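Local coordinates for protein pectinesterase (Sitophilus oryzae, PDB 4PMH) that catalyses the hydrolysis of methyl esters in pectin, releasing methanol and de-esterified polygalacturonate, and probably helps the rice weevil digest plant cell walls, at residues Q77-Y81 with V120-F124; L102-P108 with I166-N172; I190-L196 with Y216-E222. The contacts are given in a common frame with arbitrary orientation. Residues are numbered along the deposited sequence.

In the fold
Contacts 2 and 3 illustrate how successive coils of a parallel beta-helix pair; contact 1 packs a loop against an early coil. Contacts 2 and 3 share a sheet, strands 165-168 and 194-196 being neighbours: Ile-166 N lies 2.9 Å from Arg-194 O, a probable hydrogen bond, and the centres of the two contacts are about 16 Å apart. Contact 1 lies beside contact 2, centre to centre about 13 Å, with Glu-78 O 3.4 Å from Ile-103 CG2, and is distant from the presumed active site. Between side chains, contact 2 brings Pro-108 about 6 Å from Gln-177, probably substrate-binding, and Asn-168 about 8 Å from Asp-200, the likely proton donor; Ile-221 of contact 3 is about 10 Å from Asp-200.

Contact 1. Residues Q77-Y81 with V120-F124; sequences QEVVY and VGSLF
Apolar side chains join the run into strand 80-82, and its start, to the loop after helix 113-120 in this buried contact, in the early coils of the right-handed parallel beta-helix that characterises pectinesterases. Residues 77-81 are extended; strand 80-82 is outermost in its parallel sheet. Residues 120-124, starting at the last residue of helix 113-120, curl through two successive i+3 to i bonds, Leu-123 N to Val-120 O at 2.9 Å and Phe-124 N to Gly-121 O at 3.1 Å, before Phe-124 turns extended. The backbones come nearest at Glu-78 and Val-120, 6.4 Å between CA atoms, so the gap is bridged largely by side chains. Val-79 and Tyr-81 point toward the loop, while Val-80 points away, onto helix 51-61. Val-79 (m) is central: CG1 lies 3.9 Å from Val-120 CG1, and CG2 lies 3.9 Å from Leu-123 CD1 and 3.8 Å from Phe-124 CZ, at the edge of that ring. Leu-123 (m, t) also sets CD1 3.7 Å from Glu-78 CB; the Glu-78 carboxylate turns elsewhere, to Ile-51 N. The rings of Tyr-81 and Phe-124, both chi1 m, have planes 29° apart and centroids separated by 5.2 Å, slid so far that they barely overlap. Phe-124 stacks instead on Tyr-134, and Tyr-81 OH bonds Tyr-116 OH. At their nearest, Tyr-81 CD2 and Phe-124 CZ are 3.4 Å apart.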
loop_
_atom_site.group_PDB
_atom_site.type_symbol
_atom_site.label_atom_id
_atom_site.label_comp_id
_atom_site.label_asym_id
_atom_site.label_seq_id
_atom_site.Cartn_x
_atom_site.Cartn_y
_atom_site.Cartn_z
ATOM N N GLN A 77 -5.188 10.230 -17.683
ATOM C CA GLN A 77 -4.498 11.178 -16.811
ATOM C C GLN A 77 -5.503 11.901 -15.919
ATOM O O GLN A 77 -5.951 13.013 -16.193
ATOM C CB GLN A 77 -3.625 12.125 -17.637
ATOM C CG GLN A 77 -2.569 11.339 -18.404
ATOM C CD GLN A 77 -1.771 12.208 -19.329
ATOM O OE1 GLN A 77 -0.875 12.932 -18.901
ATOM N NE2 GLN A 77 -2.103 12.158 -20.607
ATOM N N GLU A 78 -5.851 11.218 -14.838
ATOM C CA GLU A 78 -6.894 11.650 -13.940
ATOM C C GLU A 78 -6.763 10.961 -12.606
ATOM O O GLU A 78 -6.041 9.990 -12.486
ATOM C CB GLU A 78 -8.283 11.337 -14.529
ATOM C CG GLU A 78 -8.365 10.089 -15.381
ATOM C CD GLU A 78 -9.587 10.096 -16.319
ATOM O OE1 GLU A 78 -10.686 9.779 -15.847
ATOM O OE2 GLU A 78 -9.456 10.383 -17.527
ATOM N N VAL A 79 -7.443 11.505 -11.610
ATOM C CA VAL A 79 -7.663 10.801 -10.353
ATOM C C VAL A 79 -8.941 9.976 -10.405
ATOM O O VAL A 79 -9.811 10.196 -11.263
ATOM C CB VAL A 79 -7.754 11.751 -9.151
ATOM C CG1 VAL A 79 -6.419 12.431 -8.908
ATOM C CG2 VAL A 79 -8.879 12.764 -9.312
ATOM N N VAL A 80 -9.045 9.039 -9.471
ATOM C CA VAL A 80 -10.272 8.267 -9.226
ATOM C C VAL A 80 -10.517 8.278 -7.726
ATOM O O VAL A 80 -9.682 7.788 -6.956
ATOM C CB VAL A 80 -10.127 6.817 -9.719
ATOM C CG1 VAL A 80 -11.427 6.042 -9.523
ATOM C CG2 VAL A 80 -9.691 6.793 -11.172
ATOM N N TYR A 81 -11.629 8.884 -7.313
ATOM C CA TYR A 81 -11.962 9.055 -5.912
ATOM C C TYR A 81 -13.207 8.233 -5.644
ATOM O O TYR A 81 -14.243 8.438 -6.293
ATOM C CB TYR A 81 -12.257 10.514 -5.558
ATOM C CG TYR A 81 -11.074 11.472 -5.501
ATOM C CD1 TYR A 81 -9.768 11.042 -5.658
ATOM C CD2 TYR A 81 -11.281 12.830 -5.255
ATOM C CE1 TYR A 81 -8.713 11.935 -5.605
ATOM C CE2 TYR A 81 -10.227 13.731 -5.175
ATOM C CZ TYR A 81 -8.949 13.276 -5.358
ATOM O OH TYR A 81 -7.893 14.165 -5.308
ATOM N N VAL A 120 -6.829 18.443 -11.974
ATOM C CA VAL A 120 -7.989 17.530 -11.769
ATOM C C VAL A 120 -9.352 18.201 -11.578
ATOM O O VAL A 120 -10.388 17.513 -11.522
ATOM C CB VAL A 120 -7.749 16.604 -10.562
ATOM C CG1 VAL A 120 -6.401 15.900 -10.695
ATOM C CG2 VAL A 120 -7.830 17.378 -9.255
ATOM N N GLY A 121 -9.359 19.533 -11.500
ATOM C CA GLY A 121 -10.551 20.253 -11.110
ATOM C C GLY A 121 -11.730 19.998 -12.022
ATOM O O GLY A 121 -12.883 19.946 -11.563
ATOM N N SER A 122 -11.453 19.814 -13.313
ATOM C CA SER A 122 -12.509 19.583 -14.285
ATOM C C SER A 122 -13.177 18.213 -14.136
ATOM O O SER A 122 -14.138 17.923 -14.835
ATOM C CB SER A 122 -11.994 19.775 -15.719
ATOM O OG SER A 122 -10.963 18.851 -16.045
ATOM N N LEU A 123 -12.707 17.386 -13.219
ATOM C CA LEU A 123 -13.375 16.114 -12.952
ATOM C C LEU A 123 -14.528 16.249 -11.954
ATOM O O LEU A 123 -15.287 15.287 -11.763
ATOM C CB LEU A 123 -12.366 15.084 -12.439
ATOM C CG LEU A 123 -11.305 14.677 -13.458
ATOM C CD1 LEU A 123 -10.161 13.966 -12.757
ATOM C CD2 LEU A 123 -11.911 13.798 -14.550
ATOM N N PHE A 124 -14.666 17.426 -11.330
ATOM C CA PHE A 124 -15.535 17.560 -10.161
ATOM C C PHE A 124 -16.503 18.745 -10.247
ATOM O O PHE A 124 -16.088 19.889 -10.456
ATOM C CB PHE A 124 -14.691 17.629 -8.882
ATOM C CG PHE A 124 -13.846 16.408 -8.665
ATOM C CD1 PHE A 124 -14.402 15.247 -8.136
ATOM C CD2 PHE A 124 -12.506 16.418 -8.979
ATOM C CE1 PHE A 124 -13.636 14.116 -7.945
ATOM C CE2 PHE A 124 -11.723 15.300 -8.789
ATOM C CZ PHE A 124 -12.285 14.140 -8.266
#

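Contact 2. Residues L102-P108 with I166-N172; sequences LITLNMP and IENSAKN
Two adjacent coils of a parallel beta-helix meet here as strands in register, then as loops held by asparagine side chains. Strands 102-105 and 166-168 run parallel, 4.7 Å apart at 12°, pairing Ile-103 with Ile-166, Thr-104 with Glu-167 and Leu-105 with Asn-168. Leu-102 (t, p) brings CD1 to 4.0 Å from Glu-167 CB. Ile-103 O accepts Glu-167 N at 2.9 Å. Thr-104 (t), on the opposite sheet face from Ile-103 and Leu-105, donates OG1 to Glu-167 OE1 at 2.9 Å and accepts from a water that lies 2.7 Å from both Thr-104 OG1 and Ser-169 OG. Leu-105 N donates to Glu-167 O at 3.2 Å, and Leu-105 O receives Ser-169 N at 2.8 Å. Asn-106 (t) meets Asn-172 amide to amide: Asn-172 ND2 to Asn-106 OD1 is 3.0 Å, Asn-106 ND2 to Asn-172 OD1 a weak 3.4 Å; Asn-172 ND2 also bonds Gln-176 OE1. At Met-107 the Asn-168 side chain (t) stands in for a strand backbone, with Met-107 N to Asn-168 OD1 at 3.0 Å and Asn-168 ND2 to Met-107 O at 2.9 Å. Pro-108 CD rests 3.8 Å from Ala-170 CB. This end lies near Gln-177 and Asp-200, probable substrate-binding and proton-donor residues. Around this pair, strand 194-196 continues the sheet beyond 166-168, Phe-152 of strand 152-154 touches Ile-103 and Ile-166, and helix 113-120 packs on Leu-105 and Met-107.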
loop_
_atom_site.group_PDB
_atom_site.type_symbol
_atom_site.label_atom_id
_atom_site.label_comp_id
_atom_site.label_asym_id
_atom_site.label_seq_id
_atom_site.Cartn_x
_atom_site.Cartn_y
_atom_site.Cartn_z
ATOM N N LEU A 102 -3.990 2.095 -17.791
ATOM C CA LEU A 102 -3.063 2.860 -16.953
ATOM C C LEU A 102 -3.687 4.191 -16.522
ATOM O O LEU A 102 -4.073 5.006 -17.365
ATOM C CB LEU A 102 -1.773 3.119 -17.716
ATOM C CG LEU A 102 -0.763 4.058 -17.041
ATOM C CD1 LEU A 102 -0.284 3.423 -15.744
ATOM C CD2 LEU A 102 0.412 4.379 -17.954
ATOM N N ILE A 103 -3.800 4.390 -15.211
ATOM C CA ILE A 103 -4.292 5.604 -14.637
ATOM C C ILE A 103 -3.079 6.277 -14.020
ATOM O O ILE A 103 -2.508 5.740 -13.079
ATOM C CB ILE A 103 -5.326 5.300 -13.543
ATOM C CG1 ILE A 103 -6.414 4.350 -14.076
ATOM C CG2 ILE A 103 -5.939 6.590 -13.016
ATOM C CD1 ILE A 103 -7.321 3.798 -13.005
ATOM N N THR A 104 -2.666 7.422 -14.552
ATOM C CA THR A 104 -1.381 7.968 -14.173
ATOM C C THR A 104 -1.356 9.490 -14.084
ATOM O O THR A 104 -1.981 10.167 -14.899
ATOM C CB THR A 104 -0.266 7.508 -15.157
ATOM O OG1 THR A 104 0.979 8.086 -14.758
ATOM C CG2 THR A 104 -0.547 7.912 -16.622
ATOM N N LEU A 105 -0.606 10.005 -13.113
ATOM C CA LEU A 105 -0.337 11.441 -13.000
ATOM C C LEU A 105 1.028 11.639 -12.368
ATOM O O LEU A 105 1.514 10.738 -11.693
ATOM C CB LEU A 105 -1.390 12.107 -12.117
ATOM C CG LEU A 105 -2.783 12.326 -12.685
ATOM C CD1 LEU A 105 -3.737 12.752 -11.589
ATOM C CD2 LEU A 105 -2.743 13.366 -13.793
ATOM N N ASN A 106 1.650 12.794 -12.627
ATOM C CA ASN A 106 2.871 13.244 -11.922
ATOM C C ASN A 106 2.387 14.285 -10.920
ATOM O O ASN A 106 2.224 15.462 -11.253
ATOM C CB ASN A 106 3.877 13.865 -12.912
ATOM C CG ASN A 106 5.191 14.312 -12.259
ATOM O OD1 ASN A 106 5.295 14.509 -11.049
ATOM N ND2 ASN A 106 6.200 14.528 -13.101
ATOM N N MET A 107 2.118 13.841 -9.698
ATOM C CA MET A 107 1.423 14.670 -8.725
ATOM C C MET A 107 1.941 14.372 -7.338
ATOM O O MET A 107 1.316 13.613 -6.581
ATOM C CB MET A 107 -0.090 14.432 -8.796
ATOM C CG MET A 107 -0.906 15.467 -8.014
ATOM S SD MET A 107 -2.678 15.391 -8.361
ATOM C CE MET A 107 -3.165 13.946 -7.428
ATOM N N PRO A 108 3.094 14.964 -6.989
ATOM C CA PRO A 108 3.641 14.773 -5.645
ATOM C C PRO A 108 2.873 15.509 -4.539
ATOM O O PRO A 108 2.024 16.361 -4.815
ATOM C CB PRO A 108 5.066 15.337 -5.768
ATOM C CG PRO A 108 4.950 16.413 -6.813
ATOM C CD PRO A 108 3.929 15.872 -7.806
ATOM N N ILE A 166 -2.012 1.609 -11.734
ATOM C CA ILE A 166 -2.137 2.921 -11.139
ATOM C C ILE A 166 -0.745 3.449 -10.879
ATOM O O ILE A 166 0.072 2.771 -10.261
ATOM C CB ILE A 166 -2.913 2.904 -9.789
ATOM C CG1 ILE A 166 -4.279 2.208 -9.929
ATOM C CG2 ILE A 166 -3.115 4.314 -9.280
ATOM C CD1 ILE A 166 -4.910 1.795 -8.618
ATOM N N GLU A 167 -0.490 4.672 -11.318
ATOM C CA GLU A 167 0.833 5.238 -11.217
ATOM C C GLU A 167 0.799 6.676 -10.759
ATOM O O GLU A 167 0.018 7.477 -11.260
ATOM C CB GLU A 167 1.529 5.183 -12.589
ATOM C CG GLU A 167 2.840 5.952 -12.629
ATOM C CD GLU A 167 3.557 5.752 -13.935
ATOM O OE1 GLU A 167 2.915 5.964 -14.982
ATOM O OE2 GLU A 167 4.744 5.362 -13.899
ATOM N N ASN A 168 1.685 7.005 -9.826
ATOM C CA ASN A 168 2.045 8.399 -9.587
ATOM C C ASN A 168 3.536 8.539 -9.929
ATOM O O ASN A 168 4.412 8.025 -9.233
ATOM C CB ASN A 168 1.714 8.810 -8.156
ATOM C CG ASN A 168 1.761 10.319 -7.948
ATOM O OD1 ASN A 168 2.487 11.043 -8.649
ATOM N ND2 ASN A 168 0.972 10.803 -6.989
ATOM N N SER A 169 3.804 9.224 -11.030
ATOM C CA SER A 169 5.097 9.159 -11.699
ATOM C C SER A 169 6.071 10.207 -11.173
ATOM O O SER A 169 7.160 10.347 -11.701
ATOM C CB SER A 169 4.929 9.309 -13.211
ATOM O OG SER A 169 4.358 10.563 -13.577
ATOM N N ALA A 170 5.695 10.921 -10.126
ATOM C CA ALA A 170 6.571 11.953 -9.565
ATOM C C ALA A 170 7.891 11.365 -9.076
ATOM O O ALA A 170 7.907 10.504 -8.187
ATOM C CB ALA A 170 5.886 12.689 -8.433
ATOM N N LYS A 171 8.975 11.839 -9.682
ATOM C CA LYS A 171 10.339 11.546 -9.260
ATOM C C LYS A 171 11.222 12.820 -9.432
ATOM O O LYS A 171 12.410 12.738 -9.730
ATOM C CB LYS A 171 10.898 10.362 -10.065
ATOM C CG LYS A 171 10.678 10.466 -11.571
ATOM C CD LYS A 171 11.246 9.269 -12.329
ATOM C CE LYS A 171 12.649 9.528 -12.864
ATOM N NZ LYS A 171 13.094 8.456 -13.806
ATOM N N ASN A 172 10.629 13.982 -9.182
ATOM C CA ASN A 172 11.207 15.269 -9.598
ATOM C C ASN A 172 12.424 15.688 -8.747
ATOM O O ASN A 172 13.380 16.284 -9.260
ATOM C CB ASN A 172 10.100 16.331 -9.594
ATOM C CG ASN A 172 8.889 15.897 -10.414
ATOM O OD1 ASN A 172 8.953 15.839 -11.636
ATOM N ND2 ASN A 172 7.785 15.572 -9.743
HETATM O O HOH W 1 2.293 10.389 -15.289
#

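Contact 3. Residues I190-L196 with Y216-E222; sequences IHNARLL and YTNTYIE
Ile-190 and Tyr-216 fit as bump and flat. The isoleucine (m, p) lays CD1 over the face of the Tyr-216 ring (chi1 m), 3.6 Å from its centroid and 19° off the normal, a CH-pi contact. Farther along the same face of side chains, Leu-195 (m, t) fills the neighbouring hollow with CD1: 4.1 Å from Tyr-216 CE2 at the ring edge, 4.1 Å from Thr-219 CG2 and 4.0 Å from Ile-221 CG1. Leu-181 and Leu-202, from strands 181-183 and 202-204 of another sheet, touch this cluster. These are successive coils of a right-handed parallel beta-helix, each coil turning between its two strands at an asparagine in left-handed helical conformation, Asn-192 (60/50) in register with Asn-218 (50/45). Register holds across the bend, Ile-190 with Tyr-216 through Leu-195 with Ile-221, CA atoms 4.6 to 4.8 Å apart; strands 194-196 and 220-222 lie 4.7 Å and 5° apart. The bonds run Thr-217 N to Ile-190 O 2.9 Å, Asn-192 N to Thr-217 O 3.0 Å, Tyr-220 N to Ala-193 O 2.9 Å, Leu-195 N to Tyr-220 O 2.7 Å and Glu-222 N to Leu-195 O 3.0 Å. At the corner Thr-219 OG1 takes Ala-193 N at 3.2 Å while donating to Thr-217 O at 2.8 Å. On the other face, His-191 ND1 (chi1 t) hydrogen-bonds Thr-217 OG1 at 2.7 Å, and Leu-196 CD2 sits against the notch formed by Tyr-220 CE2 (3.8 Å) and Glu-222 CG (3.7 Å), closed by the very short 2.5 Å bond from Tyr-220 OH to Glu-222 OE2.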
loop_
_atom_site.group_PDB
_atom_site.type_symbol
_atom_site.label_atom_id
_atom_site.label_comp_id
_atom_site.label_asym_id
_atom_site.label_seq_id
_atom_site.Cartn_x
_atom_site.Cartn_y
_atom_site.Cartn_z
ATOM N N ILE A 190 -7.437 -6.078 -4.017
ATOM C CA ILE A 190 -6.668 -5.615 -5.178
ATOM C C ILE A 190 -6.105 -6.853 -5.864
ATOM O O ILE A 190 -5.346 -7.611 -5.253
ATOM C CB ILE A 190 -5.488 -4.726 -4.751
ATOM C CG1 ILE A 190 -5.954 -3.521 -3.955
ATOM C CG2 ILE A 190 -4.698 -4.273 -5.966
ATOM C CD1 ILE A 190 -6.345 -3.827 -2.535
ATOM N N HIS A 191 -6.486 -7.098 -7.114
ATOM C CA HIS A 191 -6.155 -8.361 -7.756
ATOM C C HIS A 191 -5.631 -8.141 -9.162
ATOM O O HIS A 191 -6.277 -7.471 -9.964
ATOM C CB HIS A 191 -7.374 -9.266 -7.765
ATOM C CG HIS A 191 -7.164 -10.578 -8.453
ATOM N ND1 HIS A 191 -6.218 -11.493 -8.044
ATOM C CD2 HIS A 191 -7.823 -11.159 -9.485
ATOM C CE1 HIS A 191 -6.277 -12.563 -8.819
ATOM N NE2 HIS A 191 -7.246 -12.389 -9.699
ATOM N N ASN A 192 -4.461 -8.700 -9.461
ATOM C CA ASN A 192 -3.901 -8.617 -10.802
ATOM C C ASN A 192 -3.680 -7.162 -11.233
ATOM O O ASN A 192 -4.073 -6.753 -12.306
ATOM C CB ASN A 192 -4.789 -9.365 -11.809
ATOM C CG ASN A 192 -4.105 -9.567 -13.158
ATOM O OD1 ASN A 192 -2.888 -9.803 -13.238
ATOM N ND2 ASN A 192 -4.884 -9.462 -14.232
ATOM N N ALA A 193 -3.030 -6.393 -10.380
ATOM C CA ALA A 193 -2.833 -4.981 -10.626
ATOM C C ALA A 193 -1.368 -4.645 -10.580
ATOM O O ALA A 193 -0.529 -5.469 -10.169
ATOM C CB ALA A 193 -3.603 -4.162 -9.587
ATOM N N ARG A 194 -1.060 -3.430 -11.022
ATOM C CA ARG A 194 0.292 -2.914 -11.038
ATOM C C ARG A 194 0.233 -1.518 -10.389
ATOM O O ARG A 194 -0.534 -0.664 -10.830
ATOM C CB ARG A 194 0.806 -2.827 -12.497
ATOM C CG ARG A 194 0.829 -4.152 -13.280
ATOM C CD ARG A 194 1.246 -4.008 -14.751
ATOM N NE ARG A 194 2.551 -3.355 -14.916
ATOM C CZ ARG A 194 2.773 -2.134 -15.431
ATOM N NH1 ARG A 194 1.793 -1.358 -15.897
ATOM N NH2 ARG A 194 4.024 -1.671 -15.489
ATOM N N LEU A 195 1.013 -1.307 -9.339
ATOM C CA LEU A 195 0.994 -0.084 -8.565
ATOM C C LEU A 195 2.403 0.519 -8.639
ATOM O O LEU A 195 3.361 -0.112 -8.198
ATOM C CB LEU A 195 0.541 -0.388 -7.114
ATOM C CG LEU A 195 -0.772 -1.180 -6.972
ATOM C CD1 LEU A 195 -0.992 -1.596 -5.529
ATOM C CD2 LEU A 195 -1.952 -0.361 -7.481
ATOM N N LEU A 196 2.532 1.712 -9.242
ATOM C CA LEU A 196 3.825 2.227 -9.673
ATOM C C LEU A 196 4.126 3.608 -9.094
ATOM O O LEU A 196 3.325 4.518 -9.171
ATOM C CB LEU A 196 3.896 2.327 -11.204
ATOM C CG LEU A 196 3.303 1.203 -12.073
ATOM C CD1 LEU A 196 3.327 1.594 -13.545
ATOM C CD2 LEU A 196 4.004 -0.126 -11.856
ATOM N N TYR A 216 -4.332 -8.143 -1.239
ATOM C CA TYR A 216 -3.624 -8.006 -2.499
ATOM C C TYR A 216 -3.222 -9.378 -3.019
ATOM O O TYR A 216 -2.537 -10.101 -2.356
ATOM C CB TYR A 216 -2.360 -7.185 -2.286
ATOM C CG TYR A 216 -2.653 -5.776 -1.866
ATOM C CD1 TYR A 216 -3.050 -5.474 -0.559
ATOM C CD2 TYR A 216 -2.569 -4.742 -2.783
ATOM C CE1 TYR A 216 -3.347 -4.160 -0.187
ATOM C CE2 TYR A 216 -2.855 -3.450 -2.428
ATOM C CZ TYR A 216 -3.249 -3.160 -1.134
ATOM O OH TYR A 216 -3.530 -1.855 -0.826
ATOM N N THR A 217 -3.645 -9.709 -4.228
ATOM C CA THR A 217 -3.289 -10.957 -4.876
ATOM C C THR A 217 -2.769 -10.679 -6.267
ATOM O O THR A 217 -3.295 -9.809 -6.964
ATOM C CB THR A 217 -4.508 -11.897 -4.990
ATOM O OG1 THR A 217 -5.646 -11.150 -5.418
ATOM C CG2 THR A 217 -4.811 -12.513 -3.657
ATOM N N ASN A 218 -1.728 -11.414 -6.658
ATOM C CA ASN A 218 -1.174 -11.347 -7.993
ATOM C C ASN A 218 -0.892 -9.935 -8.456
ATOM O O ASN A 218 -1.175 -9.584 -9.565
ATOM C CB ASN A 218 -2.089 -12.077 -8.966
ATOM C CG ASN A 218 -2.335 -13.509 -8.544
ATOM O OD1 ASN A 218 -3.071 -13.778 -7.595
ATOM N ND2 ASN A 218 -1.687 -14.432 -9.217
ATOM N N THR A 219 -0.286 -9.148 -7.584
ATOM C CA THR A 219 -0.131 -7.734 -7.813
ATOM C C THR A 219 1.349 -7.325 -7.718
ATOM O O THR A 219 2.117 -7.839 -6.878
ATOM C CB THR A 219 -1.066 -6.971 -6.848
ATOM O OG1 THR A 219 -2.422 -7.155 -7.287
ATOM C CG2 THR A 219 -0.747 -5.468 -6.786
ATOM N N TYR A 220 1.713 -6.406 -8.613
ATOM C CA TYR A 220 3.059 -5.887 -8.796
ATOM C C TYR A 220 3.125 -4.459 -8.235
ATOM O O TYR A 220 2.331 -3.589 -8.618
ATOM C CB TYR A 220 3.408 -5.850 -10.301
ATOM C CG TYR A 220 4.742 -5.203 -10.614
ATOM C CD1 TYR A 220 5.931 -5.941 -10.554
ATOM C CD2 TYR A 220 4.828 -3.848 -10.950
ATOM C CE1 TYR A 220 7.155 -5.353 -10.842
ATOM C CE2 TYR A 220 6.058 -3.249 -11.228
ATOM C CZ TYR A 220 7.212 -4.000 -11.176
ATOM O OH TYR A 220 8.429 -3.409 -11.425
ATOM N N ILE A 221 4.080 -4.221 -7.350
ATOM C CA ILE A 221 4.190 -2.969 -6.658
ATOM C C ILE A 221 5.647 -2.504 -6.698
ATOM O O ILE A 221 6.544 -3.251 -6.284
ATOM C CB ILE A 221 3.732 -3.101 -5.172
ATOM C CG1 ILE A 221 2.356 -3.761 -5.079
ATOM C CG2 ILE A 221 3.727 -1.740 -4.482
ATOM C CD1 ILE A 221 1.985 -4.216 -3.695
ATOM N N GLU A 222 5.883 -1.280 -7.179
ATOM C CA GLU A 222 7.240 -0.759 -7.243
ATOM C C GLU A 222 7.394 0.605 -6.615
ATOM O O GLU A 222 6.458 1.383 -6.548
ATOM C CB GLU A 222 7.801 -0.738 -8.690
ATOM C CG GLU A 222 7.038 0.078 -9.710
ATOM C CD GLU A 222 7.683 0.095 -11.115
ATOM O OE1 GLU A 222 7.676 1.188 -11.715
ATOM O OE2 GLU A 222 8.174 -0.950 -11.624
HETATM O O HOH W 2 -7.253 -9.736 -3.850
HETATM O O HOH W 3 0.095 -7.874 -11.957
#